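Local coordinates for protein SsfX3 (Streptomyces sp. SF2575, PDB 3SKV) that probably transfers a salicylyl group onto a tetracycline intermediate during antibiotic biosynthesis, as a GDSL/SGNH-fold acyltransferase, at residues R61-H64 with E65-Y68; H231-P234 with M235-R238; V271-V274 with Q275-E279. The protein carries 1 engineered substitution. All coordinates share one frame; numbering follows the deposited sequence.

Contact 1: residues R61-H64 with E65-Y68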
ATOM      1  N   ARG A  61       1.322   3.434   9.155  1.00 27.09           N
ATOM      2  CA  ARG A  61       0.396   3.831   8.099  1.00 27.20           C
ATOM      3  C   ARG A  61      -0.939   4.362   8.663  1.00 33.10           C
ATOM      4  O   ARG A  61      -1.942   4.388   7.980  1.00 33.57           O
ATOM      5  CB  ARG A  61       0.232   2.725   7.065  1.00 26.01           C
ATOM      6  CG  ARG A  61       1.484   2.563   6.216  1.00 33.41           C
ATOM      7  CD  ARG A  61       1.203   1.647   5.060  1.00 35.86           C
ATOM      8  NE  ARG A  61       0.960   0.291   5.525  1.00 39.10           N
ATOM      9  CZ  ARG A  61       0.003  -0.510   5.074  1.00 45.67           C
ATOM     10  NH1 ARG A  61      -0.803  -0.108   4.096  1.00 31.33           N
ATOM     11  NH2 ARG A  61      -0.156  -1.718   5.592  1.00 27.59           N
ATOM     12  N   ALA A  62      -0.906   4.840   9.902  1.00 31.92           N
ATOM     13  CA  ALA A  62      -1.993   5.482  10.642  1.00 33.72           C
ATOM     14  C   ALA A  62      -1.343   6.264  11.813  1.00 36.58           C
ATOM     15  O   ALA A  62      -0.184   5.966  12.108  1.00 36.45           O
ATOM     16  CB  ALA A  62      -2.959   4.441  11.173  1.00 35.49           C
ATOM     17  N   PRO A  63      -2.005   7.270  12.465  1.00 31.06           N
ATOM     18  CA  PRO A  63      -1.333   8.005  13.575  1.00 29.46           C
ATOM     19  C   PRO A  63      -1.119   7.063  14.753  1.00 32.19           C
ATOM     20  O   PRO A  63      -2.107   6.667  15.343  1.00 33.61           O
ATOM     21  CB  PRO A  63      -2.325   9.126  13.925  1.00 31.28           C
ATOM     22  CG  PRO A  63      -3.279   9.171  12.804  1.00 36.45           C
ATOM     23  CD  PRO A  63      -3.358   7.802  12.220  1.00 32.03           C
ATOM     24  N   HIS A  64       0.132   6.665  15.055  1.00 26.16           N
ATOM     25  CA  HIS A  64       0.467   5.669  16.073  1.00 27.50           C
ATOM     26  C   HIS A  64      -0.121   5.905  17.453  1.00 34.65           C
ATOM     27  O   HIS A  64      -0.486   4.947  18.130  1.00 35.34           O
ATOM     28  CB  HIS A  64       1.991   5.404  16.141  1.00 27.82           C
ATOM     29  CG  HIS A  64       2.788   6.576  16.623  1.00 30.74           C
ATOM     30  ND1 HIS A  64       3.069   6.748  17.967  1.00 33.25           N
ATOM     31  CD2 HIS A  64       3.321   7.607  15.922  1.00 31.73           C
ATOM     32  CE1 HIS A  64       3.768   7.871  18.045  1.00 32.72           C
ATOM     33  NE2 HIS A  64       3.945   8.426  16.836  1.00 32.27           N
ATOM     34  N   GLU A  65      -0.205   7.173  17.864  1.00 33.22           N
ATOM     35  CA  GLU A  65      -0.770   7.617  19.151  1.00 34.87           C
ATOM     36  C   GLU A  65      -2.287   7.315  19.270  1.00 38.35           C
ATOM     37  O   GLU A  65      -2.784   7.106  20.373  1.00 38.94           O
ATOM     38  CB  GLU A  65      -0.451   9.112  19.403  1.00 36.72           C
ATOM     39  CG  GLU A  65      -0.936  10.083  18.319  1.00 58.68           C
ATOM     40  CD  GLU A  65      -0.072  10.270  17.075  1.00 84.20           C
ATOM     41  OE1 GLU A  65       0.031   9.320  16.268  1.00 61.18           O
ATOM     42  OE2 GLU A  65       0.470  11.384  16.887  1.00 84.77           O
ATOM     43  N   ASP A  66      -2.987   7.215  18.127  1.00 34.00           N
ATOM     44  CA  ASP A  66      -4.422   6.954  18.032  1.00 35.00           C
ATOM     45  C   ASP A  66      -4.747   5.587  17.460  1.00 36.25           C
ATOM     46  O   ASP A  66      -5.881   5.389  17.048  1.00 36.01           O
ATOM     47  CB  ASP A  66      -5.084   8.021  17.125  1.00 37.80           C
ATOM     48  CG  ASP A  66      -4.925   9.461  17.549  1.00 51.01           C
ATOM     49  OD1 ASP A  66      -4.876   9.721  18.774  1.00 56.14           O
ATOM     50  OD2 ASP A  66      -4.921  10.336  16.662  1.00 53.85           O
ATOM     51  N   ALA A  67      -3.775   4.650  17.403  1.00 31.63           N
ATOM     52  CA  ALA A  67      -3.982   3.323  16.793  1.00 31.74           C
ATOM     53  C   ALA A  67      -5.228   2.567  17.288  1.00 36.66           C
ATOM     54  O   ALA A  67      -5.914   1.894  16.500  1.00 36.72           O
ATOM     55  CB  ALA A  67      -2.743   2.467  16.964  1.00 32.54           C
ATOM     56  N   TYR A  68      -5.534   2.725  18.585  1.00 33.73           N
ATOM     57  CA  TYR A  68      -6.667   2.124  19.286  1.00 34.99           C
ATOM     58  C   TYR A  68      -8.037   2.485  18.653  1.00 35.31           C
ATOM     59  O   TYR A  68      -9.002   1.734  18.798  1.00 35.98           O
ATOM     60  CB  TYR A  68      -6.612   2.525  20.779  1.00 37.85           C
ATOM     61  CG  TYR A  68      -6.895   3.989  21.063  1.00 40.99           C
ATOM     62  CD1 TYR A  68      -5.885   4.944  20.990  1.00 42.51           C
ATOM     63  CD2 TYR A  68      -8.158   4.407  21.481  1.00 44.34           C
ATOM     64  CE1 TYR A  68      -6.140   6.294  21.268  1.00 44.33           C
ATOM     65  CE2 TYR A  68      -8.430   5.752  21.739  1.00 46.29           C
ATOM     66  CZ  TYR A  68      -7.420   6.697  21.625  1.00 54.41           C
ATOM     67  OH  TYR A  68      -7.703   8.021  21.902  1.00 54.29           O
TER
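Pro63 and Asp66 are joined by the main backbone bond of this turn, which carries the chain from strand 56-60 into helix 67-70. Asp66 N lies 3.0 Å from Pro63 O, with an N-H...O angle of 148°; the donor stands above the carbonyl plane, as suits a tight i to i+3 turn. One residue on, Ala67 N reaches His64 O only weakly, at 3.4 Å.

The side chains meet mainly through Glu65, which folds back over the residues before it. Its CG sits between the backbone N and the carbonyl carbon (chi1 57°) and the chain bends at chi2, which brings OE1 round to the Pro63-His64 peptide. OE1 lies 2.9 Å from His64 N, but the angle is too poor for a hydrogen bond; that N-H is taken by Ser49 OG. The same oxygen lies 3.3 Å from Pro63 CB and hangs over one face of the His64 imidazole, toward the rim, 3.7 Å above its plane. Carboxylate and ring are inclined by 38°.

Packing is slight: the methyl of Ala67 lies against the carbonyl oxygen of His64. Beyond the turn, the His64 ring meets that of Trp60. With just one firm bond and one weak one, this is a lightly bonded 3-10-like turn leading into helix 67-70 at the surface of the N-terminal domain, and the carboxylate over the imidazole would probably favour its protonated form.

Contact 2: residues H231-P234 with M235-R238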
ATOM      1  N   HIS A 231     -13.850  -1.973   5.469  1.00 29.81           N
ATOM      2  CA  HIS A 231     -15.266  -1.946   5.860  1.00 28.94           C
ATOM      3  C   HIS A 231     -15.854  -0.512   5.879  1.00 34.32           C
ATOM      4  O   HIS A 231     -16.916  -0.271   6.489  1.00 35.27           O
ATOM      5  CB  HIS A 231     -15.442  -2.619   7.236  1.00 29.11           C
ATOM      6  CG  HIS A 231     -15.471  -4.107   7.185  1.00 33.75           C
ATOM      7  ND1 HIS A 231     -14.427  -4.831   6.644  1.00 36.60           N
ATOM      8  CD2 HIS A 231     -16.395  -4.970   7.655  1.00 37.78           C
ATOM      9  CE1 HIS A 231     -14.756  -6.103   6.776  1.00 37.02           C
ATOM     10  NE2 HIS A 231     -15.931  -6.236   7.381  1.00 38.46           N
ATOM     11  N   LEU A 232     -15.164   0.439   5.223  1.00 28.59           N
ATOM     12  CA  LEU A 232     -15.607   1.838   5.192  1.00 27.52           C
ATOM     13  C   LEU A 232     -15.722   2.486   6.547  1.00 30.51           C
ATOM     14  O   LEU A 232     -16.599   3.334   6.747  1.00 34.40           O
ATOM     15  CB  LEU A 232     -16.886   2.070   4.355  1.00 27.91           C
ATOM     16  CG  LEU A 232     -16.858   1.653   2.884  1.00 31.70           C
ATOM     17  CD1 LEU A 232     -18.276   1.590   2.337  1.00 32.16           C
ATOM     18  CD2 LEU A 232     -15.944   2.592   2.047  1.00 33.81           C
ATOM     19  N   GLN A 233     -14.810   2.106   7.474  1.00 24.08           N
ATOM     20  CA  GLN A 233     -14.675   2.651   8.823  0.50 23.71           C
ATOM     21  C   GLN A 233     -14.512   4.159   8.720  1.00 27.80           C
ATOM     22  O   GLN A 233     -13.593   4.637   8.050  1.00 26.21           O
ATOM     23  CB  GLN A 233     -13.435   2.085   9.530  1.00 24.57           C
ATOM     24  CG  GLN A 233     -13.518   0.610   9.868  1.00 36.69           C
ATOM     25  CD  GLN A 233     -12.927  -0.308   8.830  1.00 40.36           C
ATOM     26  OE1 GLN A 233     -13.049  -0.101   7.617  1.00 35.28           O
ATOM     27  NE2 GLN A 233     -12.274  -1.358   9.301  1.00 25.00           N
ATOM     28  N   PRO A 234     -15.393   4.943   9.363  1.00 25.38           N
ATOM     29  CA  PRO A 234     -15.258   6.424   9.275  1.00 23.71           C
ATOM     30  C   PRO A 234     -13.885   6.979   9.696  1.00 24.14           C
ATOM     31  O   PRO A 234     -13.484   8.020   9.199  1.00 23.35           O
ATOM     32  CB  PRO A 234     -16.397   6.941  10.162  1.00 26.13           C
ATOM     33  CG  PRO A 234     -17.337   5.810  10.297  1.00 30.52           C
ATOM     34  CD  PRO A 234     -16.547   4.546  10.194  1.00 26.29           C
ATOM     35  N   MET A 235     -13.158   6.289  10.594  1.00 19.00           N
ATOM     36  CA  MET A 235     -11.808   6.704  10.995  1.00 17.80           C
ATOM     37  C   MET A 235     -10.813   6.730   9.779  1.00 22.27           C
ATOM     38  O   MET A 235      -9.913   7.595   9.723  1.00 20.95           O
ATOM     39  CB  MET A 235     -11.269   5.848  12.150  1.00 19.79           C
ATOM     40  CG  MET A 235     -11.890   6.163  13.496  1.00 25.55           C
ATOM     41  SD  MET A 235     -11.740   7.875  14.110  1.00 31.21           S
ATOM     42  CE  MET A 235      -9.839   7.997  14.302  1.00 27.66           C
ATOM     43  N   PHE A 236     -10.983   5.789   8.823  1.00 18.47           N
ATOM     44  CA  PHE A 236     -10.140   5.741   7.626  1.00 19.51           C
ATOM     45  C   PHE A 236     -10.443   6.891   6.678  1.00 25.53           C
ATOM     46  O   PHE A 236      -9.515   7.403   6.031  1.00 26.55           O
ATOM     47  CB  PHE A 236     -10.214   4.377   6.903  1.00 21.51           C
ATOM     48  CG  PHE A 236      -9.435   3.313   7.634  1.00 24.73           C
ATOM     49  CD1 PHE A 236      -8.071   3.473   7.888  1.00 27.93           C
ATOM     50  CD2 PHE A 236     -10.063   2.162   8.098  1.00 27.97           C
ATOM     51  CE1 PHE A 236      -7.364   2.522   8.625  1.00 28.58           C
ATOM     52  CE2 PHE A 236      -9.345   1.200   8.819  1.00 31.20           C
ATOM     53  CZ  PHE A 236      -7.999   1.389   9.076  1.00 28.51           C
ATOM     54  N   ALA A 237     -11.742   7.260   6.559  1.00 21.24           N
ATOM     55  CA  ALA A 237     -12.203   8.394   5.753  1.00 20.75           C
ATOM     56  C   ALA A 237     -11.615   9.697   6.323  1.00 26.20           C
ATOM     57  O   ALA A 237     -11.190  10.565   5.552  1.00 26.33           O
ATOM     58  CB  ALA A 237     -13.721   8.467   5.767  1.00 21.25           C
ATOM     59  N   ARG A 238     -11.609   9.834   7.676  1.00 23.46           N
ATOM     60  CA  ARG A 238     -11.021  10.984   8.380  1.00 23.56           C
ATOM     61  C   ARG A 238      -9.512  11.057   8.119  1.00 27.63           C
ATOM     62  O   ARG A 238      -8.978  12.142   7.930  1.00 28.43           O
ATOM     63  CB  ARG A 238     -11.294  10.897   9.872  1.00 23.43           C
ATOM     64  CG  ARG A 238     -12.778  11.100  10.243  1.00 30.11           C
ATOM     65  CD  ARG A 238     -13.010  10.912  11.736  1.00 18.59           C
ATOM     66  NE  ARG A 238     -12.626  12.105  12.483  1.00 34.16           N
ATOM     67  CZ  ARG A 238     -11.501  12.258  13.174  1.00 45.54           C
ATOM     68  NH1 ARG A 238     -10.619  11.267  13.251  1.00 33.22           N
ATOM     69  NH2 ARG A 238     -11.257  13.395  13.809  1.00 33.83           N
TER
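Gln233 O accepts a hydrogen bond from Phe236 N, and Pro234 O one from Arg238 N; both are 3.0 Å long and together they open helix 234-242. The second is the straighter, with an N-H...O angle of 159°, and is a regular i to i+4 helical bond. The first is bent to 138°, its donor well above the carbonyl plane, as expected of an i to i+3 bond made by the N-cap residue. Pro234 fits the first turn, where its lack of an N-H costs no helical bond.

The Gln233 side chain ties the preceding loop to this helix end. Its OE1 takes the N-H of His231 at 3.0 Å, while NE2 is bonded to Asp228 O, so both ends of the amide are held and its rotation is fixed. The chain bends at chi2, and the carboxamide is laid along the edge of the Phe236 ring: CD lies in the ring plane, 3.9 Å from Phe236 CE2, and the two planes are 86° apart. Gln233 CB touches Phe236 CD2 at 3.7 Å, the two side chains running side by side in the same direction.

Farther along, Arg238 CG passes 3.3 Å from Pro234 O and Ala237 CB 3.5 Å from it, so that a methylene and a methyl group both lie against that carbonyl oxygen. Beyond the turn, Phe236 meets the ring of Phe225, and Met235 packs on Leu69 and Tyr70 of helix 67-70, which belongs to the N-terminal domain. The chemistry is that of a proline-led helix start whose N-cap residue does double duty: its carbonyl begins the helix, while its side-chain carboxamide fastens the loop and borders an aromatic side chain.

Contact 3: residues V271-V274 with Q275-E279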
ATOM      1  N   VAL A 271     -21.491   6.780   0.882  1.00 26.38           N
ATOM      2  CA  VAL A 271     -21.840   8.197   0.700  1.00 27.32           C
ATOM      3  C   VAL A 271     -21.134   9.011   1.816  1.00 32.55           C
ATOM      4  O   VAL A 271     -20.367   9.932   1.514  1.00 32.82           O
ATOM      5  CB  VAL A 271     -23.369   8.415   0.677  1.00 31.39           C
ATOM      6  CG1 VAL A 271     -23.730   9.864   0.977  1.00 31.79           C
ATOM      7  CG2 VAL A 271     -23.967   7.960  -0.650  1.00 31.63           C
ATOM      8  N   GLY A 272     -21.327   8.588   3.068  1.00 28.33           N
ATOM      9  CA  GLY A 272     -20.704   9.202   4.237  1.00 27.23           C
ATOM     10  C   GLY A 272     -19.199   9.260   4.128  1.00 27.49           C
ATOM     11  O   GLY A 272     -18.602  10.309   4.369  1.00 25.94           O
ATOM     12  N   PHE A 273     -18.589   8.153   3.685  1.00 25.40           N
ATOM     13  CA  PHE A 273     -17.138   8.028   3.480  1.00 24.00           C
ATOM     14  C   PHE A 273     -16.569   9.098   2.545  1.00 28.92           C
ATOM     15  O   PHE A 273     -15.599   9.777   2.904  1.00 28.64           O
ATOM     16  CB  PHE A 273     -16.794   6.621   2.994  1.00 24.78           C
ATOM     17  CG  PHE A 273     -15.379   6.165   3.270  1.00 25.12           C
ATOM     18  CD1 PHE A 273     -15.063   5.483   4.447  1.00 27.17           C
ATOM     19  CD2 PHE A 273     -14.388   6.308   2.307  1.00 25.70           C
ATOM     20  CE1 PHE A 273     -13.762   5.005   4.676  1.00 27.11           C
ATOM     21  CE2 PHE A 273     -13.082   5.846   2.546  1.00 27.72           C
ATOM     22  CZ  PHE A 273     -12.776   5.216   3.742  1.00 25.68           C
ATOM     23  N   VAL A 274     -17.191   9.265   1.349  1.00 25.95           N
ATOM     24  CA  VAL A 274     -16.796  10.263   0.332  1.00 23.61           C
ATOM     25  C   VAL A 274     -16.994  11.690   0.873  1.00 28.20           C
ATOM     26  O   VAL A 274     -16.105  12.527   0.700  1.00 28.63           O
ATOM     27  CB  VAL A 274     -17.563  10.035  -0.990  1.00 26.47           C
ATOM     28  CG1 VAL A 274     -17.440  11.221  -1.950  1.00 26.79           C
ATOM     29  CG2 VAL A 274     -17.110   8.750  -1.658  1.00 25.74           C
ATOM     30  N   GLN A 275     -18.152  11.969   1.525  1.00 22.36           N
ATOM     31  CA  GLN A 275     -18.457  13.286   2.067  0.50 21.48           C
ATOM     32  C   GLN A 275     -17.439  13.783   3.067  1.00 28.36           C
ATOM     33  O   GLN A 275     -17.138  14.979   3.056  1.00 29.81           O
ATOM     34  CB  GLN A 275     -19.874  13.338   2.632  1.00 22.20           C
ATOM     35  CG  GLN A 275     -20.976  13.180   1.561  1.00 28.30           C
ATOM     36  CD  GLN A 275     -20.706  13.915   0.265  1.00 36.61           C
ATOM     37  OE1 GLN A 275     -20.294  13.322  -0.731  1.00 35.25           O
ATOM     38  NE2 GLN A 275     -20.903  15.217   0.257  1.00 26.37           N
ATOM     39  N   ILE A 276     -16.905  12.879   3.933  1.00 23.95           N
ATOM     40  CA  ILE A 276     -15.878  13.197   4.922  1.00 22.90           C
ATOM     41  C   ILE A 276     -14.596  13.619   4.186  1.00 28.00           C
ATOM     42  O   ILE A 276     -13.984  14.619   4.550  1.00 30.29           O
ATOM     43  CB  ILE A 276     -15.619  12.004   5.908  1.00 24.66           C
ATOM     44  CG1 ILE A 276     -16.828  11.783   6.850  1.00 24.49           C
ATOM     45  CG2 ILE A 276     -14.285  12.199   6.715  1.00 23.10           C
ATOM     46  CD1 ILE A 276     -16.859  10.340   7.485  1.00 25.45           C
ATOM     47  N   ILE A 277     -14.204  12.865   3.152  1.00 22.09           N
ATOM     48  CA  ILE A 277     -13.004  13.140   2.345  1.00 20.82           C
ATOM     49  C   ILE A 277     -13.126  14.524   1.666  1.00 26.35           C
ATOM     50  O   ILE A 277     -12.168  15.308   1.674  1.00 25.65           O
ATOM     51  CB  ILE A 277     -12.841  12.003   1.298  1.00 22.40           C
ATOM     52  CG1 ILE A 277     -12.418  10.661   1.979  1.00 21.12           C
ATOM     53  CG2 ILE A 277     -11.891  12.428   0.167  1.00 21.72           C
ATOM     54  CD1 ILE A 277     -12.507   9.391   1.036  1.00 21.76           C
ATOM     55  N   ARG A 278     -14.332  14.808   1.103  1.00 22.51           N
ATOM     56  CA  ARG A 278     -14.661  16.016   0.376  1.00 23.02           C
ATOM     57  C   ARG A 278     -14.573  17.289   1.204  1.00 30.67           C
ATOM     58  O   ARG A 278     -14.475  18.376   0.620  1.00 32.40           O
ATOM     59  CB  ARG A 278     -16.028  15.897  -0.316  1.00 23.14           C
ATOM     60  CG  ARG A 278     -15.988  15.089  -1.610  1.00 29.39           C
ATOM     61  CD  ARG A 278     -15.631  15.959  -2.797  1.00 27.81           C
ATOM     62  NE  ARG A 278     -15.590  15.161  -4.021  1.00 28.67           N
ATOM     63  CZ  ARG A 278     -14.488  14.769  -4.659  1.00 37.44           C
ATOM     64  NH1 ARG A 278     -13.285  15.101  -4.196  1.00 16.72           N
ATOM     65  NH2 ARG A 278     -14.579  14.034  -5.761  1.00 23.77           N
ATOM     66  N   GLU A 279     -14.584  17.177   2.553  1.00 26.20           N
ATOM     67  CA  GLU A 279     -14.454  18.349   3.417  1.00 26.10           C
ATOM     68  C   GLU A 279     -13.101  19.035   3.174  1.00 32.68           C
ATOM     69  O   GLU A 279     -13.061  20.259   3.152  1.00 33.41           O
ATOM     70  CB  GLU A 279     -14.582  17.967   4.887  1.00 26.50           C
ATOM     71  CG  GLU A 279     -15.946  17.488   5.313  1.00 35.94           C
ATOM     72  CD  GLU A 279     -16.007  16.759   6.648  1.00 58.06           C
ATOM     73  OE1 GLU A 279     -14.965  16.625   7.330  1.00 36.56           O
ATOM     74  OE2 GLU A 279     -17.116  16.311   7.011  1.00 55.80           O
TER
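Val271, Gly272, Phe273 and Val274 each offer a carbonyl to the N-H four residues on, the i to i+4 pattern of an alpha-helix near the end of helix 266-278. Gln275 N to Val271 O is 3.0 Å with an N-H...O angle of 168°, and Ile276 N to Gly272 O is 3.1 Å. Arg278 N binds Val274 O at 2.9 Å. In these three the donor lies nearly along the C=O axis, whereas the bond from Ile277 N to Phe273 O, at 3.4 Å, is weak. Past Arg278 the bonding slackens, Glu279 N having weak links to both Gln275 O and Ile276 O.

Phe273 and Ile277, one turn apart, form the main apolar pair. The Phe273 ring is carried by a CG anti to the backbone N (chi1 -156°), and the two side chains meet obliquely, Ile277 CD1 lying 3.8 Å from Phe273 CD2. Ile276 CG1 lies 3.4 Å from Gly272 O. Val274 CG1 is flanked by the carboxamide of Gln275, whose OE1 is 3.7 Å away, and by Arg278 CG, 4.1 Å away.

These side chains face different neighbours. Phe273 and Ile277 pack on Ile240 of helix 234-242, and Val274 on Leu322 of helix 308-324. Arg278 bends at chi2 and carries its guanidinium group to a salt bridge with Asp327 and to the carbonyls of His281 and Thr284. Val274 and Ile277 thus set the helix against strand 286-290 of the parallel sheet, and other apolar side chains reach the helices beside it. Its last turn adds charge to apolar packing, Arg278 tying the helix end to the loop before strand 286-290 and to the loop between helix 308-324 and strand 330-333.

How the contacts relate
Contact 1 is a surface turn of the N-terminal domain, while contacts 2 and 3 are partly buried in the GDSL-like domain. Contacts 2 and 3 touch, their centres about 10 Å apart: the Phe273 ring lies against Gln233 O and Ala237 CB, joining the start of helix 234-242 to helix 266-278. Contact 1 does not touch contact 2, though nearest atoms are about 5 Å apart, and Met235 reaches on to the helix that contact 1 begins. The chemistry follows position: a folded-back carboxylate at the exposed turn, a glutamine at the N-cap position whose carboxamide is held by the loop, and regular helical bonds with aliphatic and aromatic packing beside the sheet.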